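Local coordinates for protein acyl-CoA dehydrogenase (Thermus thermophilus, PDB 2Z1Q) that probably catalyses the FAD-dependent 2,3-dehydrogenation of saturated acyl-CoA substrates, passing the electrons to an acceptor, at residues B[38-43]-B[97-102]; B[75-80]-B[90-95]; B[141-146]-B[185-190]; B[212-217]-B[231-236]. One frame throughout, in Å; residues are numbered along the deposited sequence.

Interactions 1 and 2 both use helix 90-99 and belong to the helical N-terminal region. Interaction 1 sets the helix's C-terminal end against helix 30-54, while interaction 2 sets its N-terminal part against a turn. Interaction 1 is partly buried and apolar at heart; interaction 2 is buried, yet adds to an isoleucine contact a salt bridge, a hydroxyl and two waters. Interactions 3 and 4 reach the same mixed sheet and rely on backbone hydrogen bonds. Interaction 3 is buried, parallel in its bridge and next to the flavin; interaction 4 is antiparallel and lies at the surface. They touch where Ala185 and Gly186 meet Phe216, Arg231 and Val233.

Interaction 1 of 4, residues B[38-43]-B[97-102]; sequences TTRTFV and AEELSG
Thr39 and Val43, one turn apart on helix 30-54, press their methyl groups against the end of helix 90-99 around Leu100. The close apolar packing centres on Thr39: its CG2, anti to the backbone N, lies 3.4 Å from Glu99 CB and 3.6 Å from Leu100 CG. Threonine suits this place because its methyl can face the neighbouring helix while OG1, beside the backbone N (chi1 -62°), turns back to the carbonyl of Ile35 in its own helix. One turn on, Val43 forks across the junction. Its CG2 meets Leu100 CD2 at 3.5 Å, and its CG1 reaches past to lie 3.8 Å from Gly102 O. Leu100 CD2 also comes to the edge of the Phe42 ring, 4.2 Å from CD2 of that ring, so a single leucine methyl is shared by Val43, Thr39 and, more loosely, Phe42.

The other flank is polar and partly exposed. Arg40 and Glu99 run side by side and point the same way, but no salt bridge joins them. Glu99 OE1 lies 3.3 Å from the aliphatic CG of Arg40 and 4.1 Å from its NE, with the guanidinium and carboxylate planes turned 69° apart. The carboxylate has a firmer partner in Arg277, with which OE1 forms a salt bridge. Its negative charge may still ease the closeness of Arg40 to Arg577.

No hydrogen bond crosses between the segments. An apolar seam flanked by charged side chains on its partly exposed side is characteristic of helix-helix packing, and here it joins two helices of the all-helical N-terminal domain of the acyl-CoA dehydrogenase fold.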
# COMPACT_ATOMS: atom_id res chain seq x y z
N THR B 38 -18.11 -26.61 2.29
CA THR B 38 -18.34 -26.93 0.88
C THR B 38 -17.53 -25.97 0.01
O THR B 38 -16.85 -26.38 -0.93
CB THR B 38 -19.84 -26.78 0.52
OG1 THR B 38 -20.61 -27.74 1.25
CG2 THR B 38 -20.06 -27.00 -0.97
N THR B 39 -17.62 -24.68 0.34
CA THR B 39 -16.90 -23.65 -0.39
C THR B 39 -15.40 -23.90 -0.30
O THR B 39 -14.70 -23.85 -1.32
CB THR B 39 -17.25 -22.26 0.16
OG1 THR B 39 -18.66 -22.01 -0.04
CG2 THR B 39 -16.46 -21.18 -0.55
N ARG B 40 -14.90 -24.17 0.90
CA ARG B 40 -13.48 -24.44 1.07
C ARG B 40 -13.03 -25.61 0.19
O ARG B 40 -11.93 -25.59 -0.36
CB ARG B 40 -13.16 -24.74 2.54
CG ARG B 40 -12.86 -23.50 3.40
CD ARG B 40 -12.63 -23.84 4.87
NE ARG B 40 -13.87 -23.84 5.66
CZ ARG B 40 -14.22 -24.81 6.51
NH1 ARG B 40 -13.44 -25.87 6.68
NH2 ARG B 40 -15.36 -24.72 7.18
N THR B 41 -13.90 -26.61 0.06
CA THR B 41 -13.58 -27.78 -0.75
C THR B 41 -13.59 -27.40 -2.23
O THR B 41 -12.69 -27.76 -2.98
CB THR B 41 -14.60 -28.92 -0.51
OG1 THR B 41 -14.67 -29.20 0.89
CG2 THR B 41 -14.18 -30.18 -1.24
N PHE B 42 -14.63 -26.67 -2.63
CA PHE B 42 -14.78 -26.20 -3.99
C PHE B 42 -13.55 -25.42 -4.46
O PHE B 42 -13.11 -25.55 -5.60
CB PHE B 42 -16.01 -25.29 -4.08
CG PHE B 42 -16.20 -24.65 -5.43
CD1 PHE B 42 -16.44 -25.44 -6.55
CD2 PHE B 42 -16.17 -23.27 -5.57
CE1 PHE B 42 -16.65 -24.85 -7.80
CE2 PHE B 42 -16.38 -22.67 -6.82
CZ PHE B 42 -16.62 -23.47 -7.93
N VAL B 43 -13.00 -24.60 -3.56
CA VAL B 43 -11.84 -23.78 -3.88
C VAL B 43 -10.56 -24.58 -4.01
O VAL B 43 -9.83 -24.45 -5.00
CB VAL B 43 -11.63 -22.69 -2.80
CG1 VAL B 43 -10.34 -21.91 -3.06
CG2 VAL B 43 -12.81 -21.75 -2.80
N ALA B 97 -18.82 -15.74 0.68
CA ALA B 97 -17.99 -14.69 0.10
C ALA B 97 -16.61 -14.73 0.74
O ALA B 97 -15.60 -14.66 0.06
CB ALA B 97 -18.63 -13.34 0.33
N GLU B 98 -16.57 -14.86 2.07
CA GLU B 98 -15.31 -14.89 2.79
C GLU B 98 -14.41 -16.06 2.37
O GLU B 98 -13.22 -15.88 2.15
CB GLU B 98 -15.53 -14.92 4.32
CG GLU B 98 -14.23 -15.15 5.13
CD GLU B 98 -14.43 -15.30 6.64
OE1 GLU B 98 -13.48 -15.72 7.32
OE2 GLU B 98 -15.54 -14.99 7.16
N GLU B 99 -15.00 -17.25 2.28
CA GLU B 99 -14.24 -18.44 1.91
C GLU B 99 -13.78 -18.43 0.45
O GLU B 99 -12.81 -19.09 0.08
CB GLU B 99 -15.07 -19.70 2.20
CG GLU B 99 -15.29 -20.00 3.70
CD GLU B 99 -14.00 -19.99 4.51
OE1 GLU B 99 -12.92 -20.26 3.93
OE2 GLU B 99 -14.05 -19.72 5.73
N LEU B 100 -14.48 -17.67 -0.38
CA LEU B 100 -14.09 -17.60 -1.78
C LEU B 100 -12.96 -16.62 -2.06
O LEU B 100 -12.54 -16.48 -3.21
CB LEU B 100 -15.30 -17.28 -2.64
CG LEU B 100 -16.19 -18.48 -2.94
CD1 LEU B 100 -17.36 -17.99 -3.75
CD2 LEU B 100 -15.42 -19.56 -3.71
N SER B 101 -12.45 -15.96 -1.02
CA SER B 101 -11.35 -15.00 -1.17
C SER B 101 -10.06 -15.74 -1.53
O SER B 101 -9.00 -15.13 -1.68
CB SER B 101 -11.13 -14.23 0.14
OG SER B 101 -10.60 -15.06 1.16
N GLY B 102 -10.15 -17.06 -1.67
CA GLY B 102 -8.98 -17.85 -2.02
C GLY B 102 -9.01 -18.29 -3.47
O GLY B 102 -8.08 -18.95 -3.95

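Interaction 2 of 4, residues B[75-80]-B[90-95]; sequences LAIDVP and KVISTV
The carboxylate of Asp78 is the flat group at the centre of this contact. Lys90 NZ approaches it from one side, standing well above the plane (58° out of it) and bonding OD2 at 3.1 Å in a salt bridge. CB of Ser93 lies toward the other side of the plane, 3.1 Å from Asp78 OD1. The hydroxyl of Ser93 sits nearer the plane, within hydrogen-bonding distance of both Asp78 OD2 and Lys90 O.

Two waters complete the polar network. One donates to the backbone O of Asp78 and accepts from Lys90 NZ, so that the ammonium holds the turn directly at the side chain and through a water at the main chain. The other donates to Asp78 OD1 at 2.8 Å and is hydrogen-bonded to Ser93 OG. Lysine suits the place because its chain, bent at chi2 (-49°) and then extended, starts away from the turn and still carries its charge back to it. The ammonium probably helps to keep Asp78 ionised.

Beside this polar cluster lies an apolar patch. Ile77 CG2, anti to the backbone N, rests 3.6 Å from Ser93 CB and 3.8 Å from Ile92 CG2. A type I turn from Ala76 to Val79, closed by Val79 N to Ala76 O at 3.1 Å, sets Ile77 and Asp78 side by side at its two central positions.

The turn is thus fastened to the N-terminal part of helix 90-99. Ile92 also packs on helix 30-54, Ile77 on Tyr110 of helix 106-117, and Thr94 on helix 300-331, whose Asp328 accepts a hydrogen bond from Val91 N.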
# COMPACT_ATOMS: atom_id res chain seq x y z
N LEU B 75 -24.89 -20.55 -5.89
CA LEU B 75 -25.45 -19.45 -6.64
C LEU B 75 -26.93 -19.22 -6.33
O LEU B 75 -27.53 -18.25 -6.79
CB LEU B 75 -25.27 -19.70 -8.14
CG LEU B 75 -23.82 -19.94 -8.57
CD1 LEU B 75 -23.78 -20.28 -10.06
CD2 LEU B 75 -22.99 -18.70 -8.27
N ALA B 76 -27.51 -20.12 -5.53
CA ALA B 76 -28.93 -20.01 -5.17
C ALA B 76 -29.18 -19.57 -3.73
O ALA B 76 -30.33 -19.44 -3.31
CB ALA B 76 -29.63 -21.34 -5.45
N ILE B 77 -28.11 -19.33 -2.97
CA ILE B 77 -28.23 -18.90 -1.57
C ILE B 77 -29.13 -17.68 -1.37
O ILE B 77 -30.00 -17.68 -0.49
CB ILE B 77 -26.83 -18.58 -1.00
CG1 ILE B 77 -25.96 -19.83 -1.02
CG2 ILE B 77 -26.94 -18.05 0.43
CD1 ILE B 77 -24.52 -19.56 -0.69
N ASP B 78 -28.93 -16.63 -2.16
CA ASP B 78 -29.74 -15.41 -2.03
C ASP B 78 -30.92 -15.35 -2.99
O ASP B 78 -31.50 -14.28 -3.20
CB ASP B 78 -28.86 -14.18 -2.22
CG ASP B 78 -27.95 -13.92 -1.03
OD1 ASP B 78 -26.82 -13.43 -1.24
OD2 ASP B 78 -28.37 -14.20 0.11
N VAL B 79 -31.28 -16.49 -3.57
CA VAL B 79 -32.39 -16.54 -4.52
C VAL B 79 -33.65 -17.15 -3.90
O VAL B 79 -33.58 -18.17 -3.20
CB VAL B 79 -32.02 -17.34 -5.78
CG1 VAL B 79 -33.20 -17.37 -6.75
CG2 VAL B 79 -30.78 -16.74 -6.44
N PRO B 80 -34.82 -16.55 -4.16
CA PRO B 80 -36.08 -17.06 -3.63
C PRO B 80 -36.31 -18.53 -3.98
O PRO B 80 -35.87 -19.02 -5.02
CB PRO B 80 -37.11 -16.13 -4.26
CG PRO B 80 -36.37 -14.83 -4.36
CD PRO B 80 -35.01 -15.27 -4.87
N LYS B 90 -28.71 -14.12 5.19
CA LYS B 90 -27.57 -13.38 4.66
C LYS B 90 -26.24 -13.85 5.24
O LYS B 90 -25.20 -13.75 4.58
CB LYS B 90 -27.78 -11.88 4.89
CG LYS B 90 -29.08 -11.40 4.26
CD LYS B 90 -29.17 -11.88 2.81
CE LYS B 90 -30.58 -11.75 2.25
NZ LYS B 90 -30.72 -12.43 0.92
N VAL B 91 -26.27 -14.39 6.45
CA VAL B 91 -25.03 -14.86 7.05
C VAL B 91 -24.36 -15.92 6.17
O VAL B 91 -23.14 -15.90 6.02
CB VAL B 91 -25.26 -15.47 8.45
CG1 VAL B 91 -26.28 -16.61 8.39
CG2 VAL B 91 -23.94 -15.97 9.00
N ILE B 92 -25.15 -16.81 5.58
CA ILE B 92 -24.64 -17.88 4.71
C ILE B 92 -23.95 -17.34 3.45
O ILE B 92 -22.82 -17.71 3.14
CB ILE B 92 -25.78 -18.85 4.30
CG1 ILE B 92 -26.31 -19.59 5.53
CG2 ILE B 92 -25.27 -19.85 3.27
CD1 ILE B 92 -27.41 -20.58 5.21
N SER B 93 -24.63 -16.45 2.72
CA SER B 93 -24.03 -15.89 1.52
C SER B 93 -22.79 -15.07 1.90
O SER B 93 -21.87 -14.92 1.09
CB SER B 93 -25.04 -15.01 0.77
OG SER B 93 -25.69 -14.10 1.64
N THR B 94 -22.75 -14.57 3.13
CA THR B 94 -21.62 -13.78 3.59
C THR B 94 -20.40 -14.65 3.88
O THR B 94 -19.27 -14.28 3.53
CB THR B 94 -21.97 -12.94 4.84
OG1 THR B 94 -23.04 -12.04 4.53
CG2 THR B 94 -20.77 -12.13 5.29
N VAL B 95 -20.61 -15.80 4.52
CA VAL B 95 -19.50 -16.69 4.83
C VAL B 95 -18.95 -17.28 3.52
O VAL B 95 -17.75 -17.53 3.39
CB VAL B 95 -19.90 -17.84 5.80
CG1 VAL B 95 -20.55 -17.26 7.06
CG2 VAL B 95 -20.85 -18.81 5.12
O HOH W 1 -31.99 -12.01 -1.70
O HOH W 2 -26.16 -11.69 0.89

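Interaction 3 of 4, residues B[141-146]-B[185-190]; sequences EWIAAY and AGFAHL. With FAD (flavin-adenine dinucleotide), chain D.
A parallel beta bridge, Ala144 with Leu190, starts the pairing of strands 144-147 and 190-197 in the middle-domain sheet of the acyl-CoA dehydrogenase fold, beside the FAD site. Ile143 O is gripped twice: Leu190 N donates almost straight (3.2 Å, 174°), and His189 N comes closer but more bent (2.8 Å, 145°). Ala145 N returns a bond of 2.8 Å to Leu190 O, nearly along the C=O axis. Small residues suit this close approach, with Ala145 CB only 3.6 Å from Ala188 CB.

Trp142 and His189 form an offset stack, planes 16° apart. His189 CB lies over the face of the indole five-membered ring, 3.8 Å from its centroid, in a CH-pi contact. Trp142 CD1 lies over one face of the imidazole and Phe187 O over the opposite one, both offset toward the rim, and Ile143 N lies in plane at its edge. His189 NE2 is buried without a partner. Alongside, Ile143 CD1 touches Phe187 CD2 at 3.5 Å.

At the C-terminal end of 141-146, flavin N3 donates to Tyr146 O at 2.8 Å, so a backbone carbonyl holds the pyrimidine side of the isoalloxazine. Helix 62-71 packs Met66 against Ile143 and Arg67 against His189; helix 134-139 packs Leu137 against Trp142, Ala144 and Leu190, and His113 of helix 106-117 hydrogen-bonds Ala144 N.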
# COMPACT_ATOMS: atom_id res chain seq x y z
N GLU B 141 -26.51 -22.03 -15.12
CA GLU B 141 -26.64 -22.28 -16.55
C GLU B 141 -26.42 -20.94 -17.25
O GLU B 141 -25.82 -20.87 -18.32
CB GLU B 141 -28.03 -22.85 -16.86
CG GLU B 141 -28.39 -22.78 -18.33
CD GLU B 141 -29.56 -23.68 -18.68
OE1 GLU B 141 -30.60 -23.63 -17.97
OE2 GLU B 141 -29.45 -24.44 -19.67
N TRP B 142 -26.89 -19.88 -16.61
CA TRP B 142 -26.74 -18.54 -17.15
C TRP B 142 -25.97 -17.63 -16.20
O TRP B 142 -26.27 -17.57 -15.00
CB TRP B 142 -28.12 -17.98 -17.45
CG TRP B 142 -28.58 -18.31 -18.83
CD1 TRP B 142 -28.23 -19.40 -19.58
CD2 TRP B 142 -29.47 -17.53 -19.64
NE1 TRP B 142 -28.84 -19.34 -20.81
CE2 TRP B 142 -29.60 -18.20 -20.87
CE3 TRP B 142 -30.15 -16.33 -19.44
CZ2 TRP B 142 -30.40 -17.71 -21.91
CZ3 TRP B 142 -30.94 -15.83 -20.46
CH2 TRP B 142 -31.06 -16.52 -21.68
N ILE B 143 -24.96 -16.94 -16.73
CA ILE B 143 -24.14 -16.03 -15.94
C ILE B 143 -24.65 -14.61 -16.14
O ILE B 143 -24.93 -14.20 -17.27
CB ILE B 143 -22.65 -16.11 -16.36
CG1 ILE B 143 -22.16 -17.55 -16.17
CG2 ILE B 143 -21.80 -15.17 -15.52
CD1 ILE B 143 -20.76 -17.78 -16.67
N ALA B 144 -24.76 -13.84 -15.06
CA ALA B 144 -25.27 -12.49 -15.19
C ALA B 144 -24.19 -11.41 -15.08
O ALA B 144 -23.14 -11.63 -14.48
CB ALA B 144 -26.39 -12.26 -14.17
N ALA B 145 -24.46 -10.25 -15.68
CA ALA B 145 -23.54 -9.11 -15.65
C ALA B 145 -24.35 -7.86 -15.33
O ALA B 145 -25.55 -7.78 -15.60
CB ALA B 145 -22.84 -8.96 -17.00
N TYR B 146 -23.66 -6.86 -14.77
CA TYR B 146 -24.27 -5.61 -14.35
C TYR B 146 -23.58 -4.47 -15.10
O TYR B 146 -22.37 -4.28 -14.97
CB TYR B 146 -24.05 -5.45 -12.85
CG TYR B 146 -24.79 -4.34 -12.18
CD1 TYR B 146 -26.16 -4.42 -11.96
CD2 TYR B 146 -24.11 -3.23 -11.68
CE1 TYR B 146 -26.84 -3.43 -11.25
CE2 TYR B 146 -24.76 -2.24 -10.98
CZ TYR B 146 -26.12 -2.34 -10.76
OH TYR B 146 -26.76 -1.35 -10.04
N ALA B 185 -18.48 -9.87 -18.58
CA ALA B 185 -18.88 -9.51 -19.93
C ALA B 185 -18.41 -10.47 -21.01
O ALA B 185 -19.04 -10.60 -22.06
CB ALA B 185 -18.40 -8.10 -20.25
N GLY B 186 -17.31 -11.16 -20.75
CA GLY B 186 -16.77 -12.09 -21.72
C GLY B 186 -17.58 -13.37 -21.91
O GLY B 186 -17.43 -14.02 -22.94
N PHE B 187 -18.43 -13.72 -20.95
CA PHE B 187 -19.23 -14.94 -21.04
C PHE B 187 -20.64 -14.83 -20.44
O PHE B 187 -21.38 -15.81 -20.42
CB PHE B 187 -18.48 -16.10 -20.37
CG PHE B 187 -17.81 -15.71 -19.08
CD1 PHE B 187 -16.42 -15.64 -19.00
CD2 PHE B 187 -18.56 -15.38 -17.96
CE1 PHE B 187 -15.79 -15.24 -17.82
CE2 PHE B 187 -17.95 -14.98 -16.78
CZ PHE B 187 -16.56 -14.91 -16.71
N ALA B 188 -21.00 -13.65 -19.96
CA ALA B 188 -22.32 -13.44 -19.37
C ALA B 188 -23.42 -13.61 -20.41
O ALA B 188 -23.29 -13.12 -21.54
CB ALA B 188 -22.40 -12.05 -18.75
N HIS B 189 -24.51 -14.27 -20.01
CA HIS B 189 -25.67 -14.51 -20.86
C HIS B 189 -26.72 -13.42 -20.67
O HIS B 189 -27.41 -13.03 -21.61
CB HIS B 189 -26.31 -15.86 -20.53
CG HIS B 189 -25.35 -17.00 -20.57
ND1 HIS B 189 -25.01 -17.63 -21.75
CD2 HIS B 189 -24.59 -17.56 -19.60
CE1 HIS B 189 -24.08 -18.54 -21.50
NE2 HIS B 189 -23.80 -18.52 -20.21
N LEU B 190 -26.85 -12.94 -19.43
CA LEU B 190 -27.82 -11.90 -19.13
C LEU B 190 -27.14 -10.61 -18.69
O LEU B 190 -26.18 -10.63 -17.92
CB LEU B 190 -28.78 -12.38 -18.04
CG LEU B 190 -29.91 -11.42 -17.64
CD1 LEU B 190 -30.82 -11.17 -18.84
CD2 LEU B 190 -30.70 -12.02 -16.50
PA FAD D . -12.91 8.18 -10.79
O1A FAD D . -12.15 6.97 -10.95
O2A FAD D . -13.97 8.72 -11.86
O5B FAD D . -13.09 8.71 -9.33
C5B FAD D . -11.89 9.34 -8.89
C4B FAD D . -12.37 9.88 -7.56
O4B FAD D . -13.50 9.45 -6.91
C3B FAD D . -11.32 10.40 -6.47
O3B FAD D . -10.85 11.71 -6.81
C2B FAD D . -12.37 10.33 -5.29
O2B FAD D . -12.15 11.22 -4.19
C1B FAD D . -13.48 10.66 -6.25
N9A FAD D . -14.76 11.18 -5.86
C8A FAD D . -15.88 10.89 -6.58
N7A FAD D . -16.90 11.49 -6.08
C5A FAD D . -16.51 12.18 -4.99
C6A FAD D . -17.17 13.03 -4.05
N6A FAD D . -18.53 13.24 -4.17
N1A FAD D . -16.43 13.59 -3.06
C2A FAD D . -15.12 13.39 -2.96
N3A FAD D . -14.49 12.63 -3.83
C4A FAD D . -15.10 12.01 -4.85
N1 FAD D . -19.02 -1.44 -13.01
C2 FAD D . -20.23 -2.02 -13.20
O2 FAD D . -21.19 -1.30 -13.41
N3 FAD D . -20.41 -3.37 -13.18
C4 FAD D . -19.36 -4.24 -12.97
O4 FAD D . -19.53 -5.44 -12.97
C4X FAD D . -18.01 -3.67 -12.78
N5 FAD D . -16.92 -4.43 -12.61
C5X FAD D . -15.68 -3.88 -12.48
C6 FAD D . -14.51 -4.70 -12.36
C7 FAD D . -13.24 -4.10 -12.28
C7M FAD D . -12.00 -4.98 -12.18
C8 FAD D . -13.11 -2.68 -12.29
C8M FAD D . -11.76 -1.99 -12.21
C9 FAD D . -14.23 -1.88 -12.39
C9A FAD D . -15.53 -2.45 -12.50
N10 FAD D . -16.66 -1.62 -12.65
C10 FAD D . -17.91 -2.17 -12.81
C1' FAD D . -16.40 -0.20 -12.67
C2' FAD D . -16.69 0.53 -11.35
O2' FAD D . -18.07 0.50 -11.03
C3' FAD D . -16.19 1.91 -11.66
O3' FAD D . -14.76 1.79 -11.93
C4' FAD D . -16.33 2.92 -10.56
O4' FAD D . -17.69 3.17 -10.19
C5' FAD D . -15.65 4.09 -11.17
O5' FAD D . -15.56 5.16 -10.38
P FAD D . -14.54 6.02 -11.26
O1P FAD D . -13.36 5.15 -11.55
O2P FAD D . -15.22 6.47 -12.67
O3P FAD D . -14.15 7.27 -10.28

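Interaction 4 of 4, residues B[212-217]-B[231-236]; sequences PGLSFG and RQVILE
Main-chain hydrogen bonds carry most of this pairing, in which residues 214-216 and 231-235 run at 157°, nearly antiparallel. Ser215 and Ile234 form the hydrogen-bonded pair: Ser215 N gives to Ile234 O at 3.1 Å, and Ile234 N gives back to Ser215 O at 2.9 Å. The pattern continues with Gly217 N to Gln232 O at 2.8 Å and Glu236 N to Gly213 O at 2.9 Å. At Gly213 (phi 96°) a CB would collide with Glu236 O and jam against the carbonyl O of Pro212, which by itself calls for glycine.

Apolar contacts lie on the face bearing Leu214, Phe216, Val233 and Leu235. Leu214, its CG anti to the backbone N, lays CD1 across Val233 CG1 at 3.5 Å and near Leu235 CG. Val233 CG2 meets the edge of the Phe216 ring, 4.0 Å from CD2. On the other face, Ser215 OG rests against Ile234 CB.

Arg231 adds the one polar side-chain bond across the segments, a weak one. Its extended chain runs past Gly217, whose O lies 3.2 Å from CG and accepts from NH1, while NE is in a salt bridge with Glu219.

The bonding is thus mostly between main-chain groups, and the side chains give one face an apolar character, with Val233 and Leu235 buried. Ser215 suits the partly exposed strand 214-216, which pairs with 230-235 alone in this chain's sheet; strand 230-235 in turn pairs with 172-183.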
# COMPACT_ATOMS: atom_id res chain seq x y z
N PRO B 212 -28.78 -8.44 -31.18
CA PRO B 212 -28.06 -7.70 -32.22
C PRO B 212 -27.75 -6.26 -31.81
O PRO B 212 -28.58 -5.59 -31.21
CB PRO B 212 -29.03 -7.76 -33.41
CG PRO B 212 -29.77 -9.04 -33.19
CD PRO B 212 -30.02 -9.02 -31.70
N GLY B 213 -26.56 -5.79 -32.16
CA GLY B 213 -26.18 -4.42 -31.81
C GLY B 213 -25.36 -4.33 -30.54
O GLY B 213 -24.78 -3.29 -30.23
N LEU B 214 -25.33 -5.43 -29.79
CA LEU B 214 -24.56 -5.47 -28.55
C LEU B 214 -23.23 -6.15 -28.81
O LEU B 214 -23.20 -7.29 -29.26
CB LEU B 214 -25.32 -6.26 -27.48
CG LEU B 214 -24.63 -6.28 -26.12
CD1 LEU B 214 -25.00 -5.03 -25.33
CD2 LEU B 214 -25.07 -7.51 -25.37
N SER B 215 -22.14 -5.45 -28.53
CA SER B 215 -20.80 -6.00 -28.76
C SER B 215 -19.91 -5.76 -27.54
O SER B 215 -20.28 -5.03 -26.63
CB SER B 215 -20.17 -5.36 -29.99
OG SER B 215 -20.10 -3.95 -29.83
N PHE B 216 -18.73 -6.36 -27.52
CA PHE B 216 -17.84 -6.21 -26.37
C PHE B 216 -16.40 -5.88 -26.77
O PHE B 216 -15.88 -6.43 -27.74
CB PHE B 216 -17.85 -7.49 -25.54
CG PHE B 216 -19.19 -8.15 -25.47
CD1 PHE B 216 -19.61 -9.04 -26.45
CD2 PHE B 216 -20.06 -7.87 -24.42
CE1 PHE B 216 -20.86 -9.65 -26.39
CE2 PHE B 216 -21.31 -8.47 -24.35
CZ PHE B 216 -21.71 -9.36 -25.34
N GLY B 217 -15.75 -5.00 -26.01
CA GLY B 217 -14.37 -4.68 -26.32
C GLY B 217 -13.49 -5.81 -25.80
O GLY B 217 -13.99 -6.69 -25.10
N ARG B 231 -14.80 -6.43 -19.56
CA ARG B 231 -14.78 -5.87 -20.90
C ARG B 231 -15.69 -4.67 -20.97
O ARG B 231 -16.51 -4.43 -20.09
CB ARG B 231 -15.26 -6.91 -21.94
CG ARG B 231 -14.31 -8.07 -22.22
CD ARG B 231 -15.07 -9.22 -22.89
NE ARG B 231 -14.20 -10.31 -23.33
CZ ARG B 231 -13.68 -10.42 -24.55
NH1 ARG B 231 -13.94 -9.50 -25.48
NH2 ARG B 231 -12.91 -11.45 -24.86
N GLN B 232 -15.55 -3.92 -22.05
CA GLN B 232 -16.39 -2.76 -22.26
C GLN B 232 -17.58 -3.28 -23.06
O GLN B 232 -17.41 -4.09 -23.97
CB GLN B 232 -15.61 -1.73 -23.07
CG GLN B 232 -16.26 -0.41 -23.18
CD GLN B 232 -15.44 0.54 -24.01
OE1 GLN B 232 -15.27 0.34 -25.21
NE2 GLN B 232 -14.92 1.58 -23.38
N VAL B 233 -18.79 -2.86 -22.69
CA VAL B 233 -19.97 -3.30 -23.41
C VAL B 233 -20.51 -2.14 -24.24
O VAL B 233 -20.81 -1.07 -23.71
CB VAL B 233 -21.08 -3.81 -22.45
CG1 VAL B 233 -22.33 -4.17 -23.23
CG2 VAL B 233 -20.58 -5.03 -21.68
N ILE B 234 -20.61 -2.34 -25.55
CA ILE B 234 -21.09 -1.31 -26.45
C ILE B 234 -22.52 -1.58 -26.92
O ILE B 234 -22.87 -2.73 -27.19
CB ILE B 234 -20.17 -1.20 -27.70
CG1 ILE B 234 -18.77 -0.75 -27.27
CG2 ILE B 234 -20.78 -0.25 -28.72
CD1 ILE B 234 -17.73 -0.81 -28.38
N LEU B 235 -23.35 -0.55 -27.01
CA LEU B 235 -24.72 -0.73 -27.49
C LEU B 235 -25.00 0.15 -28.69
O LEU B 235 -25.08 1.37 -28.56
CB LEU B 235 -25.74 -0.40 -26.40
CG LEU B 235 -25.77 -1.27 -25.15
CD1 LEU B 235 -24.75 -0.78 -24.13
CD2 LEU B 235 -27.17 -1.20 -24.58
N GLU B 236 -25.14 -0.48 -29.85
CA GLU B 236 -25.42 0.24 -31.09
C GLU B 236 -26.81 -0.19 -31.56
O GLU B 236 -26.97 -1.27 -32.10
CB GLU B 236 -24.38 -0.10 -32.16
CG GLU B 236 -22.95 0.27 -31.77
CD GLU B 236 -21.92 -0.23 -32.78
OE1 GLU B 236 -20.71 -0.13 -32.47
OE2 GLU B 236 -22.30 -0.71 -33.87